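Inositol dehydrogenase (Lactobacillus casei, PDB 4MKX) catalyses the NAD-dependent oxidation of scyllo-inositol, as a sugar alcohol dehydrogenase of the Gfo/Idh/MocA family. Local coordinates at the interface of chains A and B. Coordinates in Å, arbitrary orientation; residue numbers count along the deposited sequence, not the author numbering. Chains: chain A/B, Inositol dehydrogenase.

The interface of chains A and B. Residues chain A 266, 271, 273; chain B 168, 257, 260.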
ATOM      1  N   ILE A 266       9.552  13.144  11.002  1.00  8.63           N
ATOM      2  CA  ILE A 266       8.783  12.909  12.217  1.00  8.90           C
ATOM      3  C   ILE A 266       8.622  14.233  12.950  1.00  9.17           C
ATOM      4  O   ILE A 266       9.606  14.930  13.203  1.00 12.14           O
ATOM      5  CB  ILE A 266       9.500  11.929  13.141  1.00 10.52           C
ATOM      6  CG1 ILE A 266       9.743  10.609  12.398  1.00 12.96           C
ATOM      7  CG2 ILE A 266       8.645  11.671  14.371  1.00 11.65           C
ATOM      8  CD1 ILE A 266      10.394   9.533  13.248  1.00 13.71           C
ATOM      9  N   MET A 271       3.688  12.469  11.230  1.00 13.98           N
ATOM     10  CA  MET A 271       4.836  11.899  10.565  1.00 12.02           C
ATOM     11  C   MET A 271       4.461  11.826   9.094  1.00 10.08           C
ATOM     12  O   MET A 271       3.284  11.688   8.758  1.00 12.76           O
ATOM     13  CB  MET A 271       5.039  10.496  11.130  1.00 16.63           C
ATOM     14  CG  MET A 271       6.224   9.753  10.635  1.00 16.17           C
ATOM     15  SD  MET A 271       6.396   8.275  11.674  1.00 20.06           S
ATOM     16  CE  MET A 271       7.723   7.512  10.732  1.00 20.27           C
ATOM     17  N   ARG A 273       6.102  10.349   5.074  1.00  7.09           N
ATOM     18  CA  ARG A 273       7.165   9.784   4.271  1.00  7.58           C
ATOM     19  C   ARG A 273       6.945  10.169   2.827  1.00  6.89           C
ATOM     20  O   ARG A 273       5.832  10.138   2.320  1.00  8.91           O
ATOM     21  CB  ARG A 273       7.211   8.255   4.421  1.00  5.88           C
ATOM     22  CG  ARG A 273       7.679   7.828   5.791  1.00  8.45           C
ATOM     23  CD  ARG A 273       7.683   6.322   5.942  1.00  8.46           C
ATOM     24  NE  ARG A 273       8.337   5.951   7.191  1.00  8.77           N
ATOM     25  CZ  ARG A 273       8.204   4.774   7.788  1.00  9.65           C
ATOM     26  NH1 ARG A 273       7.413   3.854   7.261  1.00 11.75           N
ATOM     27  NH2 ARG A 273       8.847   4.530   8.924  1.00 12.34           N
TER
ATOM     28  N   TYR B 168      12.566   0.637  14.707  1.00  8.36           N
ATOM     29  CA  TYR B 168      11.891   1.710  15.410  1.00  7.72           C
ATOM     30  C   TYR B 168      10.945   1.093  16.412  1.00  8.24           C
ATOM     31  O   TYR B 168      10.198   0.173  16.070  1.00  8.58           O
ATOM     32  CB  TYR B 168      11.003   2.492  14.439  1.00  7.96           C
ATOM     33  CG  TYR B 168      11.672   3.506  13.540  1.00  7.13           C
ATOM     34  CD1 TYR B 168      13.047   3.528  13.329  1.00  6.58           C
ATOM     35  CD2 TYR B 168      10.898   4.449  12.891  1.00  9.67           C
ATOM     36  CE1 TYR B 168      13.627   4.486  12.490  1.00  8.33           C
ATOM     37  CE2 TYR B 168      11.460   5.391  12.052  1.00  7.23           C
ATOM     38  CZ  TYR B 168      12.811   5.415  11.858  1.00  8.77           C
ATOM     39  OH  TYR B 168      13.339   6.378  11.031  1.00  9.39           O
ATOM     40  N   HIS B 257       0.239   8.318  15.404  1.00 16.28           N
ATOM     41  CA  HIS B 257      -0.593   7.422  14.603  1.00 14.10           C
ATOM     42  C   HIS B 257      -0.881   6.067  15.242  1.00 16.93           C
ATOM     43  O   HIS B 257      -1.641   5.269  14.684  1.00 20.69           O
ATOM     44  CB  HIS B 257       0.008   7.235  13.203  1.00 16.42           C
ATOM     45  CG  HIS B 257       1.399   6.681  13.212  1.00 14.65           C
ATOM     46  ND1 HIS B 257       2.493   7.421  13.615  1.00 14.60           N
ATOM     47  CD2 HIS B 257       1.876   5.457  12.881  1.00 15.34           C
ATOM     48  CE1 HIS B 257       3.583   6.680  13.521  1.00 15.65           C
ATOM     49  NE2 HIS B 257       3.238   5.485  13.069  1.00 14.53           N
ATOM     50  N   HIS B 260       4.099   2.240  16.851  1.00 11.76           N
ATOM     51  CA  HIS B 260       4.916   2.041  15.657  1.00 11.06           C
ATOM     52  C   HIS B 260       6.128   1.194  15.987  1.00 12.06           C
ATOM     53  O   HIS B 260       7.081   1.672  16.597  1.00 13.79           O
ATOM     54  CB  HIS B 260       5.365   3.365  15.047  1.00 10.13           C
ATOM     55  CG  HIS B 260       6.014   3.211  13.705  1.00 10.61           C
ATOM     56  ND1 HIS B 260       5.364   3.507  12.524  1.00 13.14           N
ATOM     57  CD2 HIS B 260       7.242   2.762  13.352  1.00 12.05           C
ATOM     58  CE1 HIS B 260       6.173   3.279  11.506  1.00 14.68           C
ATOM     59  NE2 HIS B 260       7.322   2.829  11.980  1.00 10.86           N
TER
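A:Met271 reaches out of strand 271-274 to the imidazole of B:His257, and this pair forms the tighter part of a small patch between two copies of the C-terminal domain. The two-fold symmetric interface repeats the patch with the chains exchanged; the deposited assembly is a tetramer, so the contact may well serve oligomer formation. The thioether SD of A:Met271 lies 3.7 Å from CE1 of B:His257, the carbon between the two ring nitrogens. Methionine suits this place because its unbranched chain is long and its sulfur is large and polarisable. With CG anti to the backbone N (chi1 -177°) and the rest extended, the chain carries SD across the interface, where it meets CE1 obliquely, off the ring plane. The chain ends with CE beside A:Arg273, 3.7 Å from its NH2.

Histidine in a loop offers a flat, partly polar ring that can meet sulfur on one side and bond within its own chain on another. NE2 of B:His257 is hydrogen-bonded to ND1 of B:His260 at 3.0 Å, nearly straight at 169°. The acceptor or donor at B:His260 lies in the plane of the B:His257 ring, at its edge, which restrains that ring's rotation and presents CE1 to the sulfur.

Towards A:Arg273 and A:Ile266 the fit is looser, and much less surface is hidden. The arginine and B:His260 approach from opposite directions, their planes almost perpendicular (84°), with NH2 tilted off the imidazole plane and 3.8 Å from NE2. This is proximity without a bond, though the guanidinium charge could disfavour protonation of B:His260. Arginine suits the spot because its length carries a charged, flat group from the strand to the partner's ring. NH2 also lies 4.2 Å from CE2 of B:Tyr168, off the ring plane and beyond its rim. Farther along, the branched A:Ile266, typical of a strand, ends with its methyl CD1 4.4 Å from ring carbon CE2 of B:Tyr168.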